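PlaB phospholipase (Legionella pneumophila, PDB 6ZTH) acts as a phospholipase, probably hydrolysing ester bonds of phospholipids, and binds NAD at sites shared between subunits of a tetramer. Local coordinates at residues Lys199-Phe204 / Gly268-Ile273; Asn320-Phe325 / Ile336-Ser341; Val194-Lys199 / Ala224-Asn229; Ile19-Trp24 / Cys96-Thr101. All coordinates share one frame; numbering follows the deposited sequence.

Contact 1 of 4, residues Lys199-Phe204 / Gly268-Ile273; sequences KIDRQF and GKNIGI. With NAD (nicotinamide-adenine-dinucleotide), chain H.
The apolar part of this contact is built on I271. Its CD1 presses on CD of K199 at 3.4 Å, a tight fit for two carbons, and the two side chains run roughly perpendicular. The same methyl also lies 3.8 Å from CA of D201. I271 CG1 sits between its backbone N and carbonyl carbon (chi1 57°), which swings CD1 across to the 199-204 loop.

The polar part goes through one water. It donates to OD2 of D201, at a short distance, and accepts from N of I271 (3.1 Å). N270 ND2 stands 3.8 Å from OD1 of D201, too far to bond, with amide and carboxylate planes 70° apart. OD2 also lies over one face of the F204 ring, offset toward the rim. D201 is the centre of an inverse gamma turn.

The ligand part is on R202. Its backbone O accepts from N7N of the nicotinamide amide of NAD at 2.8 Å and 167°. NH1 meets NAD O7N at the guanidinium edge, but the modelled bond is doubtfully short. I200 CB lies over one guanidinium face. This NAD lies between two subunits: it also bonds A207 O and Y205 OH, and E370 O, L362 O and G376 N of the second subunit.

Both segments are loops. One leaves strand 191-197 toward helix 223-226; the other follows strand 257-261 and leads to helix 286-295.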
# COMPACT_ATOMS: atom_id res chain seq x y z
N LYS D 199 15.41 -15.26 31.11
CA LYS D 199 16.55 -16.01 30.58
C LYS D 199 16.39 -16.25 29.08
O LYS D 199 15.31 -16.63 28.61
CB LYS D 199 16.71 -17.35 31.29
CG LYS D 199 18.10 -17.96 31.09
CD LYS D 199 18.16 -19.41 31.57
CE LYS D 199 19.44 -19.69 32.34
NZ LYS D 199 20.57 -20.05 31.44
N ILE D 200 17.46 -16.02 28.35
CA ILE D 200 17.50 -16.27 26.91
C ILE D 200 17.97 -17.70 26.69
O ILE D 200 19.06 -18.08 27.15
CB ILE D 200 18.43 -15.27 26.21
CG1 ILE D 200 17.99 -13.83 26.49
CG2 ILE D 200 18.47 -15.55 24.71
CD1 ILE D 200 16.76 -13.39 25.73
N ASP D 201 17.15 -18.50 26.02
CA ASP D 201 17.58 -19.82 25.56
C ASP D 201 18.47 -19.58 24.35
O ASP D 201 18.02 -19.55 23.20
CB ASP D 201 16.38 -20.70 25.23
CG ASP D 201 16.78 -22.15 24.96
OD1 ASP D 201 18.00 -22.42 24.85
OD2 ASP D 201 15.89 -23.01 24.87
N ARG D 202 19.77 -19.41 24.61
CA ARG D 202 20.72 -18.99 23.59
C ARG D 202 20.80 -19.94 22.41
O ARG D 202 21.37 -19.57 21.38
CB ARG D 202 22.11 -18.83 24.20
CG ARG D 202 22.16 -17.91 25.41
CD ARG D 202 23.12 -16.75 25.20
NE ARG D 202 22.75 -15.58 26.01
CZ ARG D 202 22.20 -14.47 25.53
NH1 ARG D 202 21.94 -14.34 24.23
NH2 ARG D 202 21.91 -13.48 26.36
N GLN D 203 20.23 -21.14 22.52
CA GLN D 203 20.39 -22.14 21.46
C GLN D 203 19.52 -21.84 20.24
O GLN D 203 19.90 -22.19 19.12
CB GLN D 203 20.06 -23.53 22.01
CG GLN D 203 20.53 -24.68 21.13
CD GLN D 203 20.28 -26.05 21.74
OE1 GLN D 203 20.97 -27.02 21.41
NE2 GLN D 203 19.29 -26.15 22.62
N PHE D 204 18.36 -21.19 20.43
CA PHE D 204 17.41 -20.99 19.34
C PHE D 204 17.42 -19.55 18.81
O PHE D 204 16.51 -19.17 18.07
CB PHE D 204 15.98 -21.35 19.78
CG PHE D 204 15.86 -22.64 20.55
CD1 PHE D 204 16.88 -23.58 20.58
CD2 PHE D 204 14.70 -22.92 21.25
CE1 PHE D 204 16.75 -24.76 21.29
CE2 PHE D 204 14.56 -24.10 21.96
CZ PHE D 204 15.59 -25.02 21.98
N GLY D 268 10.24 -24.18 25.51
CA GLY D 268 11.27 -25.18 25.35
C GLY D 268 11.44 -26.05 26.57
O GLY D 268 11.45 -25.55 27.70
N LYS D 269 11.57 -27.36 26.36
CA LYS D 269 11.75 -28.29 27.48
C LYS D 269 13.04 -28.03 28.24
O LYS D 269 13.20 -28.55 29.36
CB LYS D 269 11.74 -29.73 26.97
CG LYS D 269 11.74 -30.78 28.08
CD LYS D 269 10.86 -31.98 27.74
CE LYS D 269 10.06 -32.45 28.94
NZ LYS D 269 8.74 -31.77 29.04
N ASN D 270 13.97 -27.25 27.69
CA ASN D 270 15.23 -26.99 28.37
C ASN D 270 15.03 -26.05 29.55
O ASN D 270 15.40 -26.37 30.69
CB ASN D 270 16.25 -26.42 27.39
CG ASN D 270 17.58 -26.11 28.05
OD1 ASN D 270 17.90 -26.63 29.11
ND2 ASN D 270 18.37 -25.25 27.41
N ILE D 271 14.45 -24.87 29.30
CA ILE D 271 14.30 -23.87 30.35
C ILE D 271 13.03 -23.05 30.15
O ILE D 271 12.94 -21.91 30.62
CB ILE D 271 15.53 -22.94 30.40
CG1 ILE D 271 15.75 -22.29 29.03
CG2 ILE D 271 16.78 -23.72 30.81
CD1 ILE D 271 16.68 -21.11 29.07
N GLY D 272 12.05 -23.62 29.47
CA GLY D 272 10.77 -22.95 29.32
C GLY D 272 10.10 -22.73 30.66
O GLY D 272 10.05 -23.65 31.48
N ILE D 273 9.58 -21.52 30.89
CA ILE D 273 9.02 -21.19 32.20
C ILE D 273 8.03 -22.26 32.64
O ILE D 273 7.96 -22.62 33.83
CB ILE D 273 8.36 -19.80 32.16
CG1 ILE D 273 7.72 -19.48 33.52
CG2 ILE D 273 7.32 -19.72 31.05
CD1 ILE D 273 7.39 -18.02 33.73
PA NAD H . 23.55 -8.71 17.69
O1A NAD H . 23.44 -10.18 17.97
O2A NAD H . 22.76 -7.93 18.72
O5B NAD H . 22.97 -8.40 16.19
C5B NAD H . 22.93 -7.05 15.76
C4B NAD H . 22.15 -6.95 14.38
O4B NAD H . 22.86 -7.86 13.33
C3B NAD H . 20.98 -7.41 14.46
O3B NAD H . 20.13 -6.74 13.47
C2B NAD H . 21.09 -9.03 14.10
O2B NAD H . 19.78 -9.53 13.69
C1B NAD H . 21.90 -9.05 13.12
N9A NAD H . 22.73 -10.31 12.97
C8A NAD H . 23.24 -10.92 14.06
N7A NAD H . 23.92 -12.00 13.64
C5A NAD H . 23.85 -12.05 12.30
C6A NAD H . 24.37 -12.94 11.37
N6A NAD H . 25.19 -14.15 11.56
N1A NAD H . 24.14 -12.76 10.08
C2A NAD H . 23.40 -11.70 9.66
N3A NAD H . 22.89 -10.82 10.57
C4A NAD H . 23.12 -11.00 11.88
O3 NAD H . 25.13 -8.24 17.72
PN NAD H . 26.36 -9.16 18.30
O1N NAD H . 26.08 -9.51 19.74
O2N NAD H . 27.65 -8.37 18.19
O5D NAD H . 26.49 -10.54 17.41
C5D NAD H . 27.71 -11.26 17.49
C4D NAD H . 27.43 -12.74 17.34
O4D NAD H . 26.94 -13.22 18.45
C3D NAD H . 26.30 -12.97 16.15
O3D NAD H . 26.72 -14.12 15.31
C2D NAD H . 25.23 -13.22 16.72
O2D NAD H . 24.41 -14.17 15.86
C1D NAD H . 25.66 -13.91 18.09
N1N NAD H . 24.75 -13.75 19.06
C2N NAD H . 24.18 -14.84 19.63
C3N NAD H . 23.23 -14.70 20.65
C7N NAD H . 22.58 -15.96 21.29
O7N NAD H . 21.93 -15.87 22.27
N7N NAD H . 22.76 -17.27 20.64
C4N NAD H . 22.89 -13.45 21.09
C5N NAD H . 23.46 -12.35 20.53
C6N NAD H . 24.41 -12.50 19.50
O HOH W 1 14.14 -23.92 26.35

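Contact 2 of 4, residues Asn320-Phe325 / Ile336-Ser341; sequences NEHKEF and ITNRYS
H322 reaches across to I336 and T337 with its imidazole. Its CG is anti to the backbone N (chi1 168°), which lays the side chain alongside that of I336. From CB outward, the first neighbour is the carbonyl O of T337, 3.9 Å from CB. CG keeps close to the same oxygen. ND1 then donates to T337 O at 3.3 Å with an angle of 161°. The oxygen lies in the ring plane, but ND1 sits well above the carbonyl plane. CE1 meets CG2 of I336 at 3.6 Å. At the far end NE2 comes to 3.9 Å from CD1 of I336. One face of the ring is approached by CG of K323, offset toward the rim.

Two more bonds involve T337: its N donates to H322 O at 3.0 Å, and its hydroxyl OG1 donates to E321 O at 2.6 Å. T337 is thus bonded through its N, its O and its hydroxyl. K323 and I336 form an antiparallel non-hydrogen-bonded pair. Their side chains point the same way, and CG of K323 packs tightly on CD1 of I336 at 3.3 Å. The three bonds of T337 join the base of a beta hairpin, made by strands 323-327 and 332-336.

Helix 300-320 ends just before this hairpin. Strand 340-349 then leaves into the mixed sheet.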
# COMPACT_ATOMS: atom_id res chain seq x y z
N ASN D 320 21.66 -11.76 39.99
CA ASN D 320 22.45 -12.92 39.59
C ASN D 320 22.56 -13.06 38.08
O ASN D 320 23.51 -13.69 37.60
CB ASN D 320 21.84 -14.20 40.17
CG ASN D 320 22.30 -14.48 41.59
OD1 ASN D 320 21.48 -14.60 42.50
ND2 ASN D 320 23.61 -14.59 41.77
N GLU D 321 21.62 -12.51 37.32
CA GLU D 321 21.61 -12.60 35.87
C GLU D 321 22.05 -11.31 35.20
O GLU D 321 21.85 -11.15 33.99
CB GLU D 321 20.22 -13.01 35.38
CG GLU D 321 19.97 -14.51 35.42
CD GLU D 321 18.51 -14.86 35.56
OE1 GLU D 321 17.66 -14.07 35.09
OE2 GLU D 321 18.20 -15.93 36.13
N HIS D 322 22.66 -10.39 35.95
CA HIS D 322 23.15 -9.15 35.35
C HIS D 322 24.26 -9.43 34.35
O HIS D 322 24.36 -8.76 33.31
CB HIS D 322 23.63 -8.20 36.44
CG HIS D 322 24.41 -7.03 35.93
ND1 HIS D 322 24.04 -6.33 34.79
CD2 HIS D 322 25.53 -6.43 36.39
CE1 HIS D 322 24.91 -5.36 34.58
NE2 HIS D 322 25.82 -5.39 35.54
N LYS D 323 25.12 -10.41 34.64
CA LYS D 323 26.27 -10.72 33.81
C LYS D 323 26.33 -12.22 33.56
O LYS D 323 26.35 -13.01 34.52
CB LYS D 323 27.57 -10.25 34.47
CG LYS D 323 27.92 -8.80 34.18
CD LYS D 323 29.26 -8.43 34.81
CE LYS D 323 29.33 -6.95 35.15
NZ LYS D 323 29.37 -6.71 36.62
N GLU D 324 26.35 -12.61 32.29
CA GLU D 324 26.49 -14.00 31.89
C GLU D 324 27.66 -14.11 30.92
O GLU D 324 27.84 -13.25 30.06
CB GLU D 324 25.21 -14.53 31.24
CG GLU D 324 25.02 -16.03 31.41
CD GLU D 324 24.23 -16.66 30.28
OE1 GLU D 324 23.75 -15.93 29.39
OE2 GLU D 324 24.08 -17.90 30.28
N PHE D 325 28.43 -15.19 31.06
CA PHE D 325 29.61 -15.42 30.23
C PHE D 325 29.50 -16.79 29.60
O PHE D 325 29.51 -17.81 30.30
CB PHE D 325 30.90 -15.31 31.06
CG PHE D 325 31.13 -13.96 31.67
CD1 PHE D 325 30.27 -13.48 32.65
CD2 PHE D 325 32.19 -13.17 31.28
CE1 PHE D 325 30.47 -12.24 33.22
CE2 PHE D 325 32.40 -11.93 31.85
CZ PHE D 325 31.54 -11.46 32.82
N ILE D 336 25.23 -8.52 29.09
CA ILE D 336 24.78 -7.64 30.16
C ILE D 336 23.28 -7.48 30.04
O ILE D 336 22.77 -7.08 28.99
CB ILE D 336 25.49 -6.28 30.11
CG1 ILE D 336 26.96 -6.42 30.51
CG2 ILE D 336 24.77 -5.27 31.00
CD1 ILE D 336 27.20 -6.37 32.01
N THR D 337 22.56 -7.78 31.13
CA THR D 337 21.12 -7.59 31.19
C THR D 337 20.80 -6.81 32.46
O THR D 337 21.15 -7.24 33.56
CB THR D 337 20.37 -8.93 31.19
OG1 THR D 337 20.51 -9.56 32.47
CG2 THR D 337 20.93 -9.85 30.11
N ASN D 338 20.14 -5.66 32.30
CA ASN D 338 19.78 -4.78 33.40
C ASN D 338 18.26 -4.80 33.58
O ASN D 338 17.58 -5.76 33.18
CB ASN D 338 20.34 -3.38 33.12
CG ASN D 338 21.85 -3.33 33.21
OD1 ASN D 338 22.45 -3.95 34.08
ND2 ASN D 338 22.47 -2.58 32.30
N ARG D 339 17.73 -3.75 34.20
CA ARG D 339 16.30 -3.56 34.36
C ARG D 339 15.83 -2.45 33.42
O ARG D 339 16.51 -1.43 33.28
CB ARG D 339 15.95 -3.22 35.81
CG ARG D 339 16.45 -4.25 36.82
CD ARG D 339 17.09 -3.60 38.04
NE ARG D 339 16.14 -2.80 38.81
CZ ARG D 339 15.38 -3.26 39.79
NH1 ARG D 339 15.43 -4.54 40.15
NH2 ARG D 339 14.55 -2.44 40.42
N TYR D 340 14.69 -2.66 32.79
CA TYR D 340 14.23 -1.80 31.71
C TYR D 340 12.80 -1.35 31.96
O TYR D 340 12.07 -1.93 32.77
CB TYR D 340 14.32 -2.52 30.35
CG TYR D 340 15.69 -3.08 30.05
CD1 TYR D 340 16.12 -4.27 30.62
CD2 TYR D 340 16.55 -2.42 29.18
CE1 TYR D 340 17.38 -4.78 30.35
CE2 TYR D 340 17.80 -2.93 28.90
CZ TYR D 340 18.21 -4.11 29.48
OH TYR D 340 19.46 -4.62 29.21
N SER D 341 12.41 -0.29 31.24
CA SER D 341 11.07 0.27 31.32
C SER D 341 10.54 0.48 29.91
O SER D 341 11.29 0.76 28.98
CB SER D 341 11.06 1.59 32.09
OG SER D 341 11.63 1.45 33.37

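Contact 3 of 4, residues Val194-Lys199 / Ala224-Asn229; sequences VLTGQK and AATNMN
V194 and T226 pass each other in opposite senses, and this pair carries most of the contact. CG1 of V194 lies 3.2 Å from OG1 of T226 and 3.3 Å from its carbonyl O. The valine methyl thus rests against both oxygens of T226. T226 OG1 is anti to its backbone N (chi1 -163°), which turns the hydroxyl toward the strand. The T226 methyl CG2 also touches V194 CG1, at 3.6 Å.

T196 meets T226 at a slant. The methyls face each other, T196 CG2 to T226 CG2, at 3.7 Å. The hydroxyls do not bond each other, and the threonines join through carbon.

The selenomethionine M228 stands roughly perpendicular to V194. It touches with CG, 4.0 Å from CG2 of V194; its chain then bends and carries the selenium away. Beside it, N229 ND2 donates to OD1 of N227 at 2.8 Å, with an angle of 139°, and bridges N227 and N229 within the loop. N133 ND2 bonds to T226 O and H134 NE2 to N227 O.

All touching residues are buried. The contact packs a short helix and the loop after it against a strand of the parallel alpha/beta sheet, away from the NAD sites. Strand 191-197 runs between strands 123-128 and 257-261. Helix 223-226 packs on one side of it; L195 points away, to helix 286-295.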
# COMPACT_ATOMS: atom_id res chain seq x y z
N VAL D 194 1.50 -12.35 38.27
CA VAL D 194 2.36 -12.32 37.09
C VAL D 194 3.71 -12.90 37.51
O VAL D 194 4.42 -12.29 38.32
CB VAL D 194 2.53 -10.91 36.53
CG1 VAL D 194 3.65 -10.89 35.50
CG2 VAL D 194 1.24 -10.42 35.90
N LEU D 195 4.06 -14.06 36.97
CA LEU D 195 5.31 -14.76 37.28
C LEU D 195 6.06 -15.02 35.98
O LEU D 195 5.71 -15.94 35.24
CB LEU D 195 5.04 -16.07 38.01
CG LEU D 195 4.62 -16.04 39.47
CD1 LEU D 195 4.36 -17.46 39.95
CD2 LEU D 195 5.66 -15.36 40.33
N THR D 196 7.10 -14.23 35.71
CA THR D 196 7.83 -14.31 34.45
C THR D 196 9.30 -14.63 34.70
O THR D 196 9.77 -14.68 35.84
CB THR D 196 7.70 -12.99 33.67
OG1 THR D 196 8.00 -13.21 32.29
CG2 THR D 196 8.64 -11.92 34.24
N GLY D 197 10.02 -14.87 33.60
CA GLY D 197 11.46 -15.05 33.65
C GLY D 197 12.13 -14.16 32.61
O GLY D 197 11.48 -13.55 31.76
N GLN D 198 13.47 -14.11 32.69
CA GLN D 198 14.23 -13.24 31.81
C GLN D 198 15.45 -13.94 31.22
O GLN D 198 16.43 -13.28 30.85
CB GLN D 198 14.67 -11.96 32.54
CG GLN D 198 15.77 -12.16 33.57
CD GLN D 198 16.37 -10.85 34.04
OE1 GLN D 198 15.65 -9.89 34.31
NE2 GLN D 198 17.69 -10.79 34.12
N LYS D 199 15.41 -15.26 31.11
CA LYS D 199 16.55 -16.01 30.58
C LYS D 199 16.39 -16.25 29.08
O LYS D 199 15.31 -16.63 28.61
CB LYS D 199 16.71 -17.35 31.29
CG LYS D 199 18.10 -17.96 31.09
CD LYS D 199 18.16 -19.41 31.57
CE LYS D 199 19.44 -19.69 32.34
NZ LYS D 199 20.57 -20.05 31.44
N ALA D 224 9.23 -5.85 30.96
CA ALA D 224 8.39 -4.68 31.13
C ALA D 224 6.97 -4.91 30.66
O ALA D 224 6.05 -4.24 31.14
CB ALA D 224 8.99 -3.48 30.39
N ALA D 225 6.76 -5.85 29.74
CA ALA D 225 5.44 -6.07 29.15
C ALA D 225 4.58 -7.03 29.96
O ALA D 225 3.36 -7.06 29.75
CB ALA D 225 5.59 -6.61 27.73
N THR D 226 5.17 -7.80 30.87
CA THR D 226 4.41 -8.81 31.60
C THR D 226 3.61 -8.22 32.75
O THR D 226 2.58 -8.78 33.13
CB THR D 226 5.37 -9.88 32.16
OG1 THR D 226 4.63 -11.05 32.51
CG2 THR D 226 6.08 -9.34 33.40
N ASN D 227 4.06 -7.10 33.29
CA ASN D 227 3.63 -6.65 34.60
C ASN D 227 2.36 -5.82 34.53
O ASN D 227 2.14 -5.07 33.57
CB ASN D 227 4.77 -5.84 35.24
CG ASN D 227 4.45 -5.41 36.65
OD1 ASN D 227 4.18 -6.23 37.52
ND2 ASN D 227 4.50 -4.11 36.89
N MSE D 228 1.52 -5.97 35.55
CA MSE D 228 0.24 -5.27 35.58
C MSE D 228 0.23 -4.11 36.58
O MSE D 228 -0.79 -3.46 36.76
CB MSE D 228 -0.89 -6.24 35.93
CG MSE D 228 -1.12 -7.32 34.88
SE MSE D 228 -1.67 -6.62 33.14
CE MSE D 228 -3.55 -6.29 33.53
N ASN D 229 1.37 -3.87 37.23
CA ASN D 229 1.55 -2.63 38.00
C ASN D 229 2.12 -1.61 37.03
O ASN D 229 3.33 -1.46 36.89
CB ASN D 229 2.46 -2.84 39.20
CG ASN D 229 2.12 -4.07 40.00
OD1 ASN D 229 1.24 -4.05 40.86
ND2 ASN D 229 2.82 -5.16 39.72

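Contact 4 of 4, residues Ile19-Trp24 / Cys96-Thr101; sequences IFVHGW and CITHST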
# COMPACT_ATOMS: atom_id res chain seq x y z
N ILE D 19 -7.57 -24.48 35.42
CA ILE D 19 -7.70 -24.49 33.96
C ILE D 19 -6.44 -23.87 33.37
O ILE D 19 -6.16 -22.69 33.60
CB ILE D 19 -8.95 -23.72 33.49
CG1 ILE D 19 -10.21 -24.35 34.08
CG2 ILE D 19 -9.00 -23.70 31.97
CD1 ILE D 19 -11.49 -23.63 33.71
N PHE D 20 -5.70 -24.66 32.60
CA PHE D 20 -4.55 -24.16 31.87
C PHE D 20 -5.00 -23.63 30.51
O PHE D 20 -5.81 -24.26 29.82
CB PHE D 20 -3.51 -25.26 31.66
CG PHE D 20 -2.86 -25.74 32.93
CD1 PHE D 20 -3.48 -26.69 33.72
CD2 PHE D 20 -1.63 -25.24 33.32
CE1 PHE D 20 -2.89 -27.13 34.88
CE2 PHE D 20 -1.03 -25.68 34.49
CZ PHE D 20 -1.66 -26.63 35.27
N VAL D 21 -4.49 -22.46 30.14
CA VAL D 21 -4.65 -21.93 28.79
C VAL D 21 -3.28 -21.50 28.29
O VAL D 21 -2.52 -20.85 29.02
CB VAL D 21 -5.65 -20.76 28.73
CG1 VAL D 21 -5.24 -19.64 29.66
CG2 VAL D 21 -5.79 -20.26 27.30
N HIS D 22 -2.96 -21.87 27.06
CA HIS D 22 -1.62 -21.74 26.53
C HIS D 22 -1.46 -20.40 25.81
O HIS D 22 -2.35 -19.54 25.85
CB HIS D 22 -1.32 -22.90 25.59
CG HIS D 22 -2.36 -23.09 24.53
ND1 HIS D 22 -2.43 -22.30 23.40
CD2 HIS D 22 -3.38 -23.98 24.42
CE1 HIS D 22 -3.44 -22.69 22.65
NE2 HIS D 22 -4.03 -23.71 23.24
N GLY D 23 -0.32 -20.21 25.15
CA GLY D 23 -0.08 -19.04 24.33
C GLY D 23 -0.36 -19.31 22.87
O GLY D 23 -0.98 -20.31 22.48
N TRP D 24 0.10 -18.39 22.03
CA TRP D 24 -0.05 -18.55 20.59
C TRP D 24 1.03 -19.50 20.06
O TRP D 24 2.08 -19.70 20.68
CB TRP D 24 0.04 -17.19 19.90
CG TRP D 24 1.42 -16.89 19.47
CD1 TRP D 24 2.37 -16.20 20.17
CD2 TRP D 24 2.04 -17.29 18.24
NE1 TRP D 24 3.54 -16.15 19.46
CE2 TRP D 24 3.36 -16.81 18.27
CE3 TRP D 24 1.60 -18.01 17.13
CZ2 TRP D 24 4.25 -17.03 17.23
CZ3 TRP D 24 2.48 -18.23 16.10
CH2 TRP D 24 3.79 -17.73 16.15
N CYS D 96 -6.97 -19.99 37.18
CA CYS D 96 -6.45 -19.97 35.82
C CYS D 96 -4.93 -19.85 35.85
O CYS D 96 -4.38 -18.96 36.51
CB CYS D 96 -7.05 -18.81 35.02
SG CYS D 96 -8.30 -19.32 33.84
N ILE D 97 -4.26 -20.75 35.13
CA ILE D 97 -2.82 -20.71 34.94
C ILE D 97 -2.58 -20.56 33.45
O ILE D 97 -2.89 -21.47 32.67
CB ILE D 97 -2.13 -21.96 35.50
CG1 ILE D 97 -2.19 -21.95 37.03
CG2 ILE D 97 -0.68 -22.03 35.02
CD1 ILE D 97 -2.04 -23.33 37.66
N THR D 98 -2.03 -19.42 33.04
CA THR D 98 -1.88 -19.09 31.63
C THR D 98 -0.41 -18.92 31.27
O THR D 98 0.44 -18.71 32.14
CB THR D 98 -2.64 -17.79 31.28
OG1 THR D 98 -1.90 -16.66 31.77
CG2 THR D 98 -4.02 -17.80 31.89
N HIS D 99 -0.13 -19.01 29.98
CA HIS D 99 1.20 -18.79 29.44
C HIS D 99 1.08 -18.02 28.14
O HIS D 99 0.26 -18.37 27.28
CB HIS D 99 1.94 -20.11 29.21
CG HIS D 99 3.27 -19.95 28.54
ND1 HIS D 99 3.48 -20.25 27.21
CD2 HIS D 99 4.46 -19.51 29.02
CE1 HIS D 99 4.74 -20.00 26.90
NE2 HIS D 99 5.36 -19.56 27.98
N SER D 100 1.88 -16.97 28.00
CA SER D 100 1.95 -16.16 26.77
C SER D 100 0.57 -15.55 26.53
O SER D 100 -0.03 -15.01 27.47
CB SER D 100 2.51 -17.02 25.65
OG SER D 100 2.11 -16.55 24.37
N THR D 101 0.03 -15.61 25.31
CA THR D 101 -1.18 -14.86 24.99
C THR D 101 -2.39 -15.30 25.81
O THR D 101 -3.37 -14.56 25.89
CB THR D 101 -1.51 -14.98 23.50
OG1 THR D 101 -2.06 -16.27 23.23
CG2 THR D 101 -0.26 -14.77 22.66
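Two neighbouring strands of the central parallel sheet, 17-21 and 94-98, run together here and end in the loops H22-G23-W24 and H99-S100-T101. The order suits an alpha/beta-hydrolase core, where S100 follows H99 and precedes T101 at the probable nucleophile elbow. Three backbone bonds hold the strands: I97 N to I19 O (3.1 Å), V21 N to I97 O (3.2 Å) and H99 N to V21 O (3.2 Å). F20 and I97 extend together on one face, with ring atom CE2 of F20 3.7 Å from CG2 of I97. I470, F468 and I479 of the third subunit pack on I19, V21 and H22.

Beyond the strands, S100 takes a positive phi (61°), the strained backbone expected at such an elbow. Its OG approaches CA of G23 at 3.3 Å. CG2 of T101 meets the indole edge of W24 and is 3.7 Å from its CB. H22 ND1 donates to G23 O at 2.6 Å, in the plane of both ring and carbonyl, and its ring stacks on Y60. Y60 OH also bonds T101 OG1. H99 NE2 is held by H266 O.

The sharp turn and the side-chain-free G23 let the S100 hydroxyl sit close to the G23-W24 backbone. This is consistent with an active-site serine beside an oxyanion-binding loop, as in related lipases.

How the contacts relate
From the N terminus, contact 4 comes first: it closes a loop of 71 residues and joins two strands of the parallel sheet. Contact 3 follows, closing 24 residues between strand 191-197 and the segment at helix 223-226. Contact 1 opens before contact 3 has closed, so the two cross, and they share K199. Contact 1 closes 63 residues and ties two loops at one end of the sheet. Its I273 packs on L195 of contact 3 and on H99 of contact 4. Contact 2 comes last, in series, with only 10 residues between its segments. It touches contact 1 through a long, weak R202-E324 ion pair and contact 3 through Q198. Contacts 2 and 4 do not touch.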